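Long-range contacts in gluconate kinase (PDB 3LL3), which probably phosphorylates a sugar substrate such as gluconate at the expense of ATP, and binds D-xylulose and ATP: residues A[334-340]-A[352-358]; A[378-382]-A[474-478]; A[156-160]-A[171-175]; A[79-84]-A[95-99]. All coordinates share one frame; numbering follows the deposited sequence.

How the contacts relate
Along the chain the order is contact 4, contact 3, contact 1, contact 2, each closing before the next opens. Contacts 3 and 4 lie in the N-terminal domain of this FGGY kinase, with centres about 10 Å apart, and they touch where Ile157 N meets Ser82 OG. Contacts 1 and 2 also touch, their centres about 11 Å apart: strand 354-359 leads into helix 365-388, and Pro338 and Tyr339 pack on Asn379 and Tyr478. The two pairs are separate, with about 31 Å between the centres of contacts 1 and 4. Contact 4 lines the D-xylulose pocket, whereas contact 1 carries its sheet into the second subunit.

Contact 1. Residues A[334-340]-A[352-358]; sequences LIFLPYL and ARGSFVG
The ring of Phe336 pushes one corner over the face of Phe356: CD1 of Phe336 stands above the middle of the Phe356 ring, 3.5 Å from Phe356 CE1. The two planes are inclined at 46°, an oblique meeting that is neither a stack nor a T-shape. A chi1 of -180° swings the Phe336 ring beside its own carbonyl carbon, where CD1 also comes 3.3 Å from Ser355 O. CD2 of Leu334 extends this apolar patch, reaching Phe356 CD1 at 4.0 Å, and Val372 and Ala371 of helix 365-388 pack against it. The backbones pair as antiparallel strands, two within this subunit. Ile335 and Val357 are a hydrogen-bonded pair, Val357 N to Ile335 O being 2.7 Å, and Leu337 and Ser355 are another; between them Phe336 and Phe356 form the non-hydrogen-bonded pair. Residues 354-357 also pair antiparallel with a strand of the second subunit, where Ser355 packs on that subunit's Val357 and Val357 on its Ser355. Beyond the strands Tyr339 centres an inverse gamma turn, and its CB packs on Ala352 CB at 3.7 Å. Gly354 lets the backbones pass closely, since a side chain there would collide with Leu340 CD1, 3.8 Å from Gly354 CA.

Contact 2. Residues A[378-382]-A[474-478]; sequences FNLYD and LFPLY
With chi1 of 172° and -174°, Tyr478 and Phe475 both hold CG anti to the backbone N, bringing their rings from helix 465-485 to the same side of the Phe378 ring plane. Tyr381 of helix 365-388 meets Phe475 in turn. The four rings make an aromatic cluster between helices whose short segments cross at -85°, with axes 11.0 Å apart, a spacing that large flat side chains can fill. CB of Phe378 sits over the face of Tyr478, 3.7 Å from the ring centroid, in a CH-pi contact. The Phe378 and Phe475 rings are nearly parallel but slid apart, touching at their rims where Phe378 CD1 is 3.5 Å from Phe475 CD1. In contrast, Tyr381 turns its edge to the Phe475 face in a T-shaped pair, with Tyr381 CE2 3.6 Å from Phe475 CD2. Leu474 closes the far rim of Phe378, its CD2 lying at the ring edge 3.9 Å from Phe378 CE2. At the polar border a water donates to Asp382 OD2 at 2.6 Å and bonds Tyr478 OH at 2.8 Å. Tyr478 suits its place because its ring covers Phe378 CB while its OH bonds this water. Asp382 OD2 has a second partner in Arg482, beyond the two segments. Dispersion and ring electrostatics therefore probably supply most of the attraction, while the water links the polar groups at its margin.

Contact 3. Residues A[156-160]-A[171-175]; sequences GIKEY and TDTTM
Lys158 NZ donates to Asp172 OD2 at 2.9 Å, a buried salt bridge that ties the first turn of helix 157-166 to the end of strand 170-172. The ammonium approaches OD2 on its anti side, 31° out of the carboxylate plane, and also bonds the backbone O of Leu235 on strand 232-238. Lysine suits this place because its long chain, bent at chi3 and chi4, can carry one charge to both acceptors. Asp172 is meanwhile the N-cap of helix 173-176. Its OD1 takes the Thr174 hydroxyl on the syn lone pair, with OG1 at 2.5 Å, and receives weak bonds from the backbone N of Thr174 and of Met175. One carboxylate thus serves the salt bridge with one oxygen and the helix start with the other. A chi1 of 69°, placing CG between the backbone N and the carbonyl carbon, turns it back over that start.

A second polar link runs alongside: Thr171 OG1 donates to Glu159 OE2 at 2.8 Å, arriving from above the carboxylate plane. The Glu159 chain folds at chi2, and its other oxygen, OE1, accepts a weak bond from Gly156 N at the beginning of its own helix. Gly156 is apt here, as a CB would run into that oxygen. Strand 170-172 itself pairs in parallel with strand 206-208.

Met175 (as selenomethionine) fills in beside these charges, its chain bent at chi2 and chi3: its CE lies 3.8 Å from Lys158 CE, and its CG lies 3.6 Å from Glu159 OE2.

Contact 4. Residues A[79-84]-A[95-99]; sequences QMHSLI and NSITW. With XUL (D-xylulose), chain E.
Ile97 O is gripped by two donors: Leu83 N reaches it at 3.1 Å, and the ammonium of Lys136, from helix 133-143, bonds it as well. Ser82 CA adds a CA-H...O contact to the same oxygen, 3.3 Å away. In return Ile97 N donates to Leu83 O at 2.9 Å, nearly straight at 173°. These two bonds make a single antiparallel bridge, with Leu83 and Ile97 as its hydrogen-bonded pair, and strand 96-97 pairs on its other edge with strand 46-47. Leucine suits the bridge, since its side chain packs on Leu137 and Leu140 of helix 133-143. Next to it Ile84 CG1 lies 3.8 Å from Ser96 CB.

Toward the sugar the segments are joined through water, which donates to Met80 O and accepts from Trp99 N. CB of Trp99 lies at the edge of the His81 ring, 3.7 Å from His81 CB. Trp99 CG stands between its backbone N and carbonyl carbon (chi1 70°), and the indole presents one face to O4 of D-xylulose. His81 instead uses its ring edge: NE2 donates to the sugar's O2 at 2.9 Å, while ND1 bonds Gly178 O and probably fixes the ring's rotation. Met80 (as selenomethionine) lays CB over the imidazole face, and its backbone N donates to sugar O5 at 3.0 Å. Arg344 and Asp239 hold the sugar too. The pocket thus combines directional bonds from His81 and Met80 with an aromatic wall, consistent with a site that orients a polyhydroxylated sugar.

Contact 1. Residues A[334-340]-A[352-358]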
loop_
_atom_site.group_PDB
_atom_site.type_symbol
_atom_site.label_atom_id
_atom_site.label_comp_id
_atom_site.label_asym_id
_atom_site.label_seq_id
_atom_site.Cartn_x
_atom_site.Cartn_y
_atom_site.Cartn_z
ATOM N N LEU A 334 -5.405 6.919 5.676
ATOM C CA LEU A 334 -4.453 6.186 4.866
ATOM C C LEU A 334 -3.351 5.618 5.775
ATOM O O LEU A 334 -2.763 6.346 6.563
ATOM C CB LEU A 334 -3.877 7.084 3.774
ATOM C CG LEU A 334 -2.810 6.434 2.890
ATOM C CD1 LEU A 334 -3.384 5.211 2.160
ATOM C CD2 LEU A 334 -2.252 7.449 1.917
ATOM N N ILE A 335 -3.090 4.317 5.673
ATOM C CA ILE A 335 -2.026 3.677 6.440
ATOM C C ILE A 335 -0.768 3.440 5.593
ATOM O O ILE A 335 -0.848 2.920 4.471
ATOM C CB ILE A 335 -2.478 2.327 7.020
ATOM C CG1 ILE A 335 -3.558 2.541 8.083
ATOM C CG2 ILE A 335 -1.264 1.557 7.604
ATOM C CD1 ILE A 335 -3.167 3.541 9.158
ATOM N N PHE A 336 0.384 3.825 6.138
ATOM C CA PHE A 336 1.671 3.528 5.531
ATOM C C PHE A 336 2.478 2.659 6.482
ATOM O O PHE A 336 2.893 3.131 7.550
ATOM C CB PHE A 336 2.453 4.804 5.216
ATOM C CG PHE A 336 3.802 4.553 4.581
ATOM C CD1 PHE A 336 3.904 4.098 3.269
ATOM C CD2 PHE A 336 4.971 4.783 5.288
ATOM C CE1 PHE A 336 5.153 3.877 2.679
ATOM C CE2 PHE A 336 6.211 4.563 4.713
ATOM C CZ PHE A 336 6.310 4.108 3.416
ATOM N N LEU A 337 2.683 1.395 6.116
ATOM C CA LEU A 337 3.617 0.552 6.871
ATOM C C LEU A 337 5.020 0.830 6.318
ATOM O O LEU A 337 5.275 0.621 5.138
ATOM C CB LEU A 337 3.255 -0.936 6.758
ATOM C CG LEU A 337 1.842 -1.372 7.182
ATOM C CD1 LEU A 337 1.624 -2.887 6.997
ATOM C CD2 LEU A 337 1.578 -0.976 8.625
ATOM N N PRO A 338 5.931 1.326 7.172
ATOM C CA PRO A 338 7.203 1.894 6.691
ATOM C C PRO A 338 8.328 0.888 6.446
ATOM O O PRO A 338 9.471 1.311 6.266
ATOM C CB PRO A 338 7.633 2.821 7.832
ATOM C CG PRO A 338 6.894 2.353 9.039
ATOM C CD PRO A 338 5.772 1.439 8.630
ATOM N N TYR A 339 8.026 -0.403 6.414
ATOM C CA TYR A 339 9.096 -1.399 6.441
ATOM C C TYR A 339 9.874 -1.576 5.142
ATOM O O TYR A 339 10.057 -2.703 4.692
ATOM C CB TYR A 339 8.540 -2.743 6.858
ATOM C CG TYR A 339 7.534 -2.687 7.973
ATOM C CD1 TYR A 339 7.820 -2.057 9.177
ATOM C CD2 TYR A 339 6.321 -3.331 7.847
ATOM C CE1 TYR A 339 6.888 -2.053 10.214
ATOM C CE2 TYR A 339 5.391 -3.315 8.850
ATOM C CZ TYR A 339 5.676 -2.685 10.036
ATOM O OH TYR A 339 4.715 -2.709 11.023
ATOM N N LEU A 340 10.369 -0.484 4.572
ATOM C CA LEU A 340 11.112 -0.552 3.310
ATOM C C LEU A 340 12.364 -1.464 3.337
ATOM O O LEU A 340 12.570 -2.259 2.432
ATOM C CB LEU A 340 11.446 0.864 2.806
ATOM C CG LEU A 340 10.430 1.448 1.801
ATOM C CD1 LEU A 340 9.051 1.412 2.377
ATOM C CD2 LEU A 340 10.798 2.867 1.460
ATOM N N ALA A 352 10.303 -8.099 5.634
ATOM C CA ALA A 352 9.183 -7.158 5.540
ATOM C C ALA A 352 9.403 -6.136 4.443
ATOM O O ALA A 352 10.536 -5.832 4.074
ATOM C CB ALA A 352 8.949 -6.459 6.872
ATOM N N ARG A 353 8.305 -5.613 3.910
ATOM C CA ARG A 353 8.372 -4.554 2.920
ATOM C C ARG A 353 7.325 -3.491 3.268
ATOM O O ARG A 353 6.486 -3.716 4.123
ATOM C CB ARG A 353 8.162 -5.129 1.521
ATOM C CG ARG A 353 9.362 -5.940 1.027
ATOM C CD ARG A 353 8.980 -6.748 -0.187
ATOM N NE ARG A 353 9.997 -6.673 -1.228
ATOM C CZ ARG A 353 10.890 -7.623 -1.467
ATOM N NH1 ARG A 353 10.888 -8.728 -0.737
ATOM N NH2 ARG A 353 11.781 -7.470 -2.435
ATOM N N GLY A 354 7.388 -2.337 2.626
ATOM C CA GLY A 354 6.464 -1.254 2.939
ATOM C C GLY A 354 5.147 -1.335 2.173
ATOM O O GLY A 354 5.095 -1.993 1.133
ATOM N N SER A 355 4.098 -0.679 2.683
ATOM C CA SER A 355 2.781 -0.664 2.040
ATOM C C SER A 355 2.055 0.665 2.280
ATOM O O SER A 355 2.201 1.268 3.349
ATOM C CB SER A 355 1.884 -1.787 2.594
ATOM O OG SER A 355 2.479 -3.066 2.432
ATOM N N PHE A 356 1.282 1.113 1.291
ATOM C CA PHE A 356 0.223 2.089 1.520
ATOM C C PHE A 356 -1.065 1.306 1.490
ATOM O O PHE A 356 -1.351 0.678 0.479
ATOM C CB PHE A 356 0.146 3.130 0.391
ATOM C CG PHE A 356 1.222 4.190 0.444
ATOM C CD1 PHE A 356 1.069 5.314 1.249
ATOM C CD2 PHE A 356 2.365 4.078 -0.339
ATOM C CE1 PHE A 356 2.042 6.307 1.285
ATOM C CE2 PHE A 356 3.358 5.060 -0.307
ATOM C CZ PHE A 356 3.209 6.168 0.518
ATOM N N VAL A 357 -1.864 1.352 2.550
ATOM C CA VAL A 357 -3.170 0.677 2.523
ATOM C C VAL A 357 -4.322 1.604 2.914
ATOM O O VAL A 357 -4.261 2.280 3.942
ATOM C CB VAL A 357 -3.197 -0.595 3.423
ATOM C CG1 VAL A 357 -4.575 -1.293 3.355
ATOM C CG2 VAL A 357 -2.091 -1.564 3.031
ATOM N N GLY A 358 -5.378 1.626 2.096
ATOM C CA GLY A 358 -6.545 2.446 2.376
ATOM C C GLY A 358 -6.790 3.575 1.388
ATOM O O GLY A 358 -7.420 4.563 1.719
#

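Contact 2. Residues A[378-382]-A[474-478]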
loop_
_atom_site.group_PDB
_atom_site.type_symbol
_atom_site.label_atom_id
_atom_site.label_comp_id
_atom_site.label_asym_id
_atom_site.label_seq_id
_atom_site.Cartn_x
_atom_site.Cartn_y
_atom_site.Cartn_z
ATOM N N PHE A 378 4.363 6.070 13.739
ATOM C CA PHE A 378 3.543 4.984 14.274
ATOM C C PHE A 378 4.416 3.744 14.553
ATOM O O PHE A 378 4.254 3.056 15.560
ATOM C CB PHE A 378 2.421 4.596 13.292
ATOM C CG PHE A 378 1.137 5.384 13.450
ATOM C CD1 PHE A 378 0.646 5.704 14.709
ATOM C CD2 PHE A 378 0.399 5.745 12.329
ATOM C CE1 PHE A 378 -0.544 6.396 14.852
ATOM C CE2 PHE A 378 -0.801 6.431 12.458
ATOM C CZ PHE A 378 -1.276 6.758 13.720
ATOM N N ASN A 379 5.333 3.454 13.639
ATOM C CA ASN A 379 6.202 2.286 13.771
ATOM C C ASN A 379 7.056 2.427 15.049
ATOM O O ASN A 379 7.184 1.490 15.832
ATOM C CB ASN A 379 7.078 2.181 12.521
ATOM C CG ASN A 379 8.002 0.969 12.530
ATOM O OD1 ASN A 379 9.180 1.086 12.183
ATOM N ND2 ASN A 379 7.476 -0.188 12.900
ATOM N N LEU A 380 7.606 3.619 15.244
ATOM C CA LEU A 380 8.372 3.944 16.448
ATOM C C LEU A 380 7.511 3.862 17.704
ATOM O O LEU A 380 7.985 3.458 18.765
ATOM C CB LEU A 380 8.986 5.345 16.326
ATOM C CG LEU A 380 10.168 5.479 15.354
ATOM C CD1 LEU A 380 10.327 6.930 14.872
ATOM C CD2 LEU A 380 11.457 4.955 15.947
ATOM N N TYR A 381 6.250 4.264 17.594
ATOM C CA TYR A 381 5.360 4.215 18.745
ATOM C C TYR A 381 4.990 2.781 19.047
ATOM O O TYR A 381 4.753 2.417 20.198
ATOM C CB TYR A 381 4.109 5.041 18.488
ATOM C CG TYR A 381 3.097 4.996 19.603
ATOM C CD1 TYR A 381 3.384 5.526 20.862
ATOM C CD2 TYR A 381 1.852 4.444 19.396
ATOM C CE1 TYR A 381 2.441 5.492 21.880
ATOM C CE2 TYR A 381 0.907 4.408 20.395
ATOM C CZ TYR A 381 1.196 4.935 21.636
ATOM O OH TYR A 381 0.227 4.904 22.621
ATOM N N ASP A 382 4.931 1.977 17.991
ATOM C CA ASP A 382 4.690 0.536 18.091
ATOM C C ASP A 382 5.835 -0.099 18.912
ATOM O O ASP A 382 5.602 -0.877 19.850
ATOM C CB ASP A 382 4.631 -0.035 16.661
ATOM C CG ASP A 382 4.219 -1.508 16.605
ATOM O OD1 ASP A 382 3.991 -2.122 17.661
ATOM O OD2 ASP A 382 4.101 -2.047 15.481
ATOM N N LEU A 474 -6.686 6.106 15.390
ATOM C CA LEU A 474 -6.102 5.601 14.148
ATOM C C LEU A 474 -5.017 4.531 14.349
ATOM O O LEU A 474 -4.826 3.675 13.480
ATOM C CB LEU A 474 -5.561 6.751 13.303
ATOM C CG LEU A 474 -4.889 6.355 11.983
ATOM C CD1 LEU A 474 -5.890 5.643 11.052
ATOM C CD2 LEU A 474 -4.302 7.607 11.325
ATOM N N PHE A 475 -4.309 4.570 15.480
ATOM C CA PHE A 475 -3.275 3.569 15.749
ATOM C C PHE A 475 -3.770 2.112 15.703
ATOM O O PHE A 475 -3.077 1.231 15.175
ATOM C CB PHE A 475 -2.527 3.858 17.073
ATOM C CG PHE A 475 -1.351 2.935 17.323
ATOM C CD1 PHE A 475 -0.339 2.795 16.375
ATOM C CD2 PHE A 475 -1.253 2.215 18.507
ATOM C CE1 PHE A 475 0.752 1.941 16.596
ATOM C CE2 PHE A 475 -0.176 1.360 18.737
ATOM C CZ PHE A 475 0.831 1.223 17.775
ATOM N N PRO A 476 -4.956 1.841 16.268
ATOM C CA PRO A 476 -5.452 0.463 16.166
ATOM C C PRO A 476 -5.630 0.016 14.710
ATOM O O PRO A 476 -5.415 -1.148 14.416
ATOM C CB PRO A 476 -6.816 0.534 16.870
ATOM C CG PRO A 476 -6.626 1.621 17.903
ATOM C CD PRO A 476 -5.770 2.659 17.191
ATOM N N LEU A 477 -6.032 0.916 13.822
ATOM C CA LEU A 477 -6.161 0.562 12.408
ATOM C C LEU A 477 -4.780 0.270 11.803
ATOM O O LEU A 477 -4.630 -0.660 11.018
ATOM C CB LEU A 477 -6.854 1.680 11.629
ATOM C CG LEU A 477 -6.960 1.515 10.108
ATOM C CD1 LEU A 477 -7.681 0.235 9.744
ATOM C CD2 LEU A 477 -7.658 2.728 9.499
ATOM N N TYR A 478 -3.774 1.063 12.177
ATOM C CA TYR A 478 -2.401 0.815 11.733
ATOM C C TYR A 478 -1.984 -0.610 12.118
ATOM O O TYR A 478 -1.401 -1.328 11.312
ATOM C CB TYR A 478 -1.452 1.833 12.368
ATOM C CG TYR A 478 0.029 1.584 12.138
ATOM C CD1 TYR A 478 0.713 2.212 11.095
ATOM C CD2 TYR A 478 0.737 0.711 12.955
ATOM C CE1 TYR A 478 2.075 1.987 10.887
ATOM C CE2 TYR A 478 2.090 0.473 12.753
ATOM C CZ TYR A 478 2.755 1.104 11.722
ATOM O OH TYR A 478 4.087 0.834 11.548
HETATM O O HOH W 1 5.070 -1.201 13.184
#

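Contact 3. Residues A[156-160]-A[171-175]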
loop_
_atom_site.group_PDB
_atom_site.type_symbol
_atom_site.label_atom_id
_atom_site.label_comp_id
_atom_site.label_asym_id
_atom_site.label_seq_id
_atom_site.Cartn_x
_atom_site.Cartn_y
_atom_site.Cartn_z
ATOM N N GLY A 156 35.567 -6.797 20.300
ATOM C CA GLY A 156 34.897 -5.807 19.475
ATOM C C GLY A 156 35.853 -4.676 19.165
ATOM O O GLY A 156 36.950 -4.613 19.723
ATOM N N ILE A 157 35.437 -3.771 18.287
ATOM C CA ILE A 157 36.292 -2.664 17.865
ATOM C C ILE A 157 36.714 -1.752 19.022
ATOM O O ILE A 157 37.823 -1.210 19.017
ATOM C CB ILE A 157 35.609 -1.809 16.775
ATOM C CG1 ILE A 157 36.585 -0.755 16.249
ATOM C CG2 ILE A 157 34.352 -1.137 17.338
ATOM C CD1 ILE A 157 37.708 -1.334 15.405
ATOM N N LYS A 158 35.843 -1.532 20.004
ATOM C CA LYS A 158 36.285 -0.703 21.117
ATOM C C LYS A 158 37.446 -1.378 21.873
ATOM O O LYS A 158 38.432 -0.721 22.198
ATOM C CB LYS A 158 35.153 -0.274 22.061
ATOM C CG LYS A 158 35.667 0.534 23.277
ATOM C CD LYS A 158 34.545 1.341 23.983
ATOM C CE LYS A 158 33.655 0.449 24.863
ATOM N NZ LYS A 158 34.329 0.105 26.165
ATOM N N GLU A 159 37.324 -2.678 22.140
ATOM C CA GLU A 159 38.391 -3.453 22.785
ATOM C C GLU A 159 39.680 -3.406 21.959
ATOM O O GLU A 159 40.766 -3.226 22.494
ATOM C CB GLU A 159 37.970 -4.914 22.974
ATOM C CG GLU A 159 36.852 -5.126 23.979
ATOM C CD GLU A 159 35.538 -4.616 23.444
ATOM O OE1 GLU A 159 35.189 -5.020 22.307
ATOM O OE2 GLU A 159 34.881 -3.792 24.137
ATOM N N TYR A 160 39.539 -3.569 20.651
ATOM C CA TYR A 160 40.672 -3.515 19.750
ATOM C C TYR A 160 41.450 -2.219 19.906
ATOM O O TYR A 160 42.672 -2.244 20.114
ATOM C CB TYR A 160 40.224 -3.655 18.294
ATOM C CG TYR A 160 41.406 -3.546 17.344
ATOM C CD1 TYR A 160 42.358 -4.546 17.280
ATOM C CD2 TYR A 160 41.578 -2.428 16.535
ATOM C CE1 TYR A 160 43.449 -4.446 16.433
ATOM C CE2 TYR A 160 42.666 -2.320 15.678
ATOM C CZ TYR A 160 43.596 -3.332 15.631
ATOM O OH TYR A 160 44.676 -3.224 14.775
ATOM N N THR A 171 36.584 -5.109 28.218
ATOM C CA THR A 171 35.310 -4.579 27.718
ATOM C C THR A 171 34.462 -4.070 28.890
ATOM O O THR A 171 34.675 -4.482 30.037
ATOM C CB THR A 171 34.538 -5.634 26.885
ATOM O OG1 THR A 171 33.451 -5.004 26.196
ATOM C CG2 THR A 171 34.002 -6.764 27.768
ATOM N N ASP A 172 33.523 -3.163 28.638
ATOM C CA ASP A 172 32.661 -2.722 29.722
ATOM C C ASP A 172 31.381 -3.539 29.670
ATOM O O ASP A 172 31.069 -4.153 28.655
ATOM C CB ASP A 172 32.317 -1.231 29.613
ATOM C CG ASP A 172 31.397 -0.941 28.436
ATOM O OD1 ASP A 172 30.186 -0.701 28.651
ATOM O OD2 ASP A 172 31.891 -0.967 27.288
ATOM N N THR A 173 30.651 -3.540 30.772
ATOM C CA THR A 173 29.396 -4.258 30.880
ATOM C C THR A 173 28.425 -3.958 29.715
ATOM O O THR A 173 27.807 -4.867 29.203
ATOM C CB THR A 173 28.692 -3.914 32.200
ATOM O OG1 THR A 173 29.579 -4.162 33.304
ATOM C CG2 THR A 173 27.437 -4.726 32.356
ATOM N N THR A 174 28.275 -2.690 29.313
ATOM C CA THR A 174 27.257 -2.356 28.296
ATOM C C THR A 174 27.646 -2.920 26.936
ATOM O O THR A 174 26.791 -3.192 26.090
ATOM C CB THR A 174 27.027 -0.820 28.132
ATOM O OG1 THR A 174 28.091 -0.266 27.353
ATOM C CG2 THR A 174 26.958 -0.121 29.474
HETATM N N MSE A 175 28.944 -3.095 26.723
HETATM C CA MSE A 175 29.422 -3.640 25.457
HETATM C C MSE A 175 29.342 -5.180 25.467
HETATM O O MSE A 175 29.024 -5.793 24.456
HETATM C CB MSE A 175 30.842 -3.157 25.166
HETATM C CG MSE A 175 31.322 -3.493 23.778
HETATM SE SE MSE A 175 30.331 -2.631 22.325
HETATM C CE MSE A 175 30.738 -0.755 22.763
#

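Contact 4. Residues A[79-84]-A[95-99]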
loop_
_atom_site.group_PDB
_atom_site.type_symbol
_atom_site.label_atom_id
_atom_site.label_comp_id
_atom_site.label_asym_id
_atom_site.label_seq_id
_atom_site.Cartn_x
_atom_site.Cartn_y
_atom_site.Cartn_z
ATOM N N GLN A 79 30.016 1.814 18.436
ATOM C CA GLN A 79 29.070 0.913 17.803
ATOM C C GLN A 79 29.059 -0.413 18.565
ATOM O O GLN A 79 30.034 -0.763 19.218
ATOM C CB GLN A 79 29.498 0.639 16.364
ATOM C CG GLN A 79 30.817 -0.105 16.285
ATOM C CD GLN A 79 31.375 -0.189 14.874
ATOM O OE1 GLN A 79 32.114 0.690 14.424
ATOM N NE2 GLN A 79 31.058 -1.275 14.187
HETATM N N MSE A 80 27.950 -1.131 18.473
HETATM C CA MSE A 80 27.762 -2.385 19.191
HETATM C C MSE A 80 27.809 -3.586 18.262
HETATM O O MSE A 80 27.696 -3.437 17.052
HETATM C CB MSE A 80 26.424 -2.379 19.912
HETATM C CG MSE A 80 26.287 -1.264 20.912
HETATM SE SE MSE A 80 24.607 -1.384 21.920
HETATM C CE MSE A 80 25.128 -2.861 23.140
ATOM N N HIS A 81 28.006 -4.764 18.851
ATOM C CA HIS A 81 27.815 -6.034 18.165
ATOM C C HIS A 81 28.943 -6.388 17.193
ATOM O O HIS A 81 28.844 -7.380 16.476
ATOM C CB HIS A 81 26.468 -6.061 17.416
ATOM C CG HIS A 81 25.308 -5.540 18.213
ATOM N ND1 HIS A 81 24.967 -6.034 19.457
ATOM C CD2 HIS A 81 24.394 -4.580 17.932
ATOM C CE1 HIS A 81 23.911 -5.384 19.915
ATOM N NE2 HIS A 81 23.540 -4.500 19.006
ATOM N N SER A 82 30.006 -5.594 17.155
ATOM C CA SER A 82 31.099 -5.888 16.235
ATOM C C SER A 82 31.932 -7.056 16.772
ATOM O O SER A 82 31.982 -7.296 17.974
ATOM C CB SER A 82 31.991 -4.667 15.990
ATOM O OG SER A 82 32.838 -4.396 17.106
ATOM N N LEU A 83 32.581 -7.774 15.866
ATOM C CA LEU A 83 33.319 -8.968 16.229
ATOM C C LEU A 83 34.622 -9.032 15.450
ATOM O O LEU A 83 34.634 -8.902 14.228
ATOM C CB LEU A 83 32.476 -10.209 15.943
ATOM C CG LEU A 83 33.157 -11.532 16.296
ATOM C CD1 LEU A 83 33.529 -11.524 17.776
ATOM C CD2 LEU A 83 32.254 -12.713 15.961
ATOM N N ILE A 84 35.713 -9.232 16.177
ATOM C CA ILE A 84 37.050 -9.295 15.598
ATOM C C ILE A 84 37.818 -10.433 16.244
ATOM O O ILE A 84 37.815 -10.548 17.474
ATOM C CB ILE A 84 37.855 -8.034 15.940
ATOM C CG1 ILE A 84 37.172 -6.775 15.402
ATOM C CG2 ILE A 84 39.303 -8.163 15.447
ATOM C CD1 ILE A 84 37.798 -5.501 15.925
ATOM N N ASN A 95 38.527 -9.049 9.724
ATOM C CA ASN A 95 38.145 -7.643 9.841
ATOM C C ASN A 95 37.145 -7.478 10.978
ATOM O O ASN A 95 36.787 -8.445 11.652
ATOM C CB ASN A 95 37.514 -7.147 8.542
ATOM C CG ASN A 95 38.530 -6.944 7.441
ATOM O OD1 ASN A 95 39.610 -6.411 7.668
ATOM N ND2 ASN A 95 38.179 -7.359 6.232
ATOM N N SER A 96 36.677 -6.254 11.186
ATOM C CA SER A 96 35.616 -6.033 12.145
ATOM C C SER A 96 34.303 -6.356 11.460
ATOM O O SER A 96 33.897 -5.666 10.525
ATOM C CB SER A 96 35.622 -4.590 12.643
ATOM O OG SER A 96 34.568 -4.375 13.563
ATOM N N ILE A 97 33.648 -7.418 11.910
ATOM C CA ILE A 97 32.366 -7.820 11.349
ATOM C C ILE A 97 31.273 -7.032 12.057
ATOM O O ILE A 97 30.952 -7.316 13.210
ATOM C CB ILE A 97 32.134 -9.329 11.543
ATOM C CG1 ILE A 97 33.323 -10.120 10.997
ATOM C CG2 ILE A 97 30.845 -9.775 10.864
ATOM C CD1 ILE A 97 33.129 -11.595 11.070
ATOM N N THR A 98 30.716 -6.025 11.383
ATOM C CA THR A 98 29.792 -5.093 12.045
ATOM C C THR A 98 28.412 -5.663 12.311
ATOM O O THR A 98 28.044 -6.710 11.790
ATOM C CB THR A 98 29.601 -3.802 11.235
ATOM O OG1 THR A 98 28.781 -4.071 10.089
ATOM C CG2 THR A 98 30.960 -3.249 10.804
ATOM N N TRP A 99 27.632 -4.937 13.106
ATOM C CA TRP A 99 26.289 -5.373 13.432
ATOM C C TRP A 99 25.494 -5.659 12.155
ATOM O O TRP A 99 24.636 -6.523 12.163
ATOM C CB TRP A 99 25.563 -4.324 14.277
ATOM C CG TRP A 99 25.232 -3.110 13.491
ATOM C CD1 TRP A 99 26.019 -2.005 13.315
ATOM C CD2 TRP A 99 24.041 -2.880 12.736
ATOM N NE1 TRP A 99 25.382 -1.101 12.503
ATOM C CE2 TRP A 99 24.166 -1.612 12.135
ATOM C CE3 TRP A 99 22.875 -3.620 12.520
ATOM C CZ2 TRP A 99 23.166 -1.064 11.326
ATOM C CZ3 TRP A 99 21.891 -3.081 11.722
ATOM C CH2 TRP A 99 22.039 -1.811 11.135
HETATM C C1 XUL E . 21.877 -0.737 19.577
HETATM C C2 XUL E . 21.800 -1.813 18.479
HETATM C C3 XUL E . 22.415 -1.548 17.077
HETATM C C4 XUL E . 23.364 -0.336 16.980
HETATM C C5 XUL E . 24.720 -0.551 17.678
HETATM O O1 XUL E . 20.584 -0.277 19.888
HETATM O O2 XUL E . 21.212 -2.844 18.705
HETATM O O3 XUL E . 21.381 -1.315 16.153
HETATM O O4 XUL E . 23.592 -0.090 15.611
HETATM O O5 XUL E . 25.710 0.291 17.139
HETATM O O HOH W 2 29.084 -3.057 14.537
#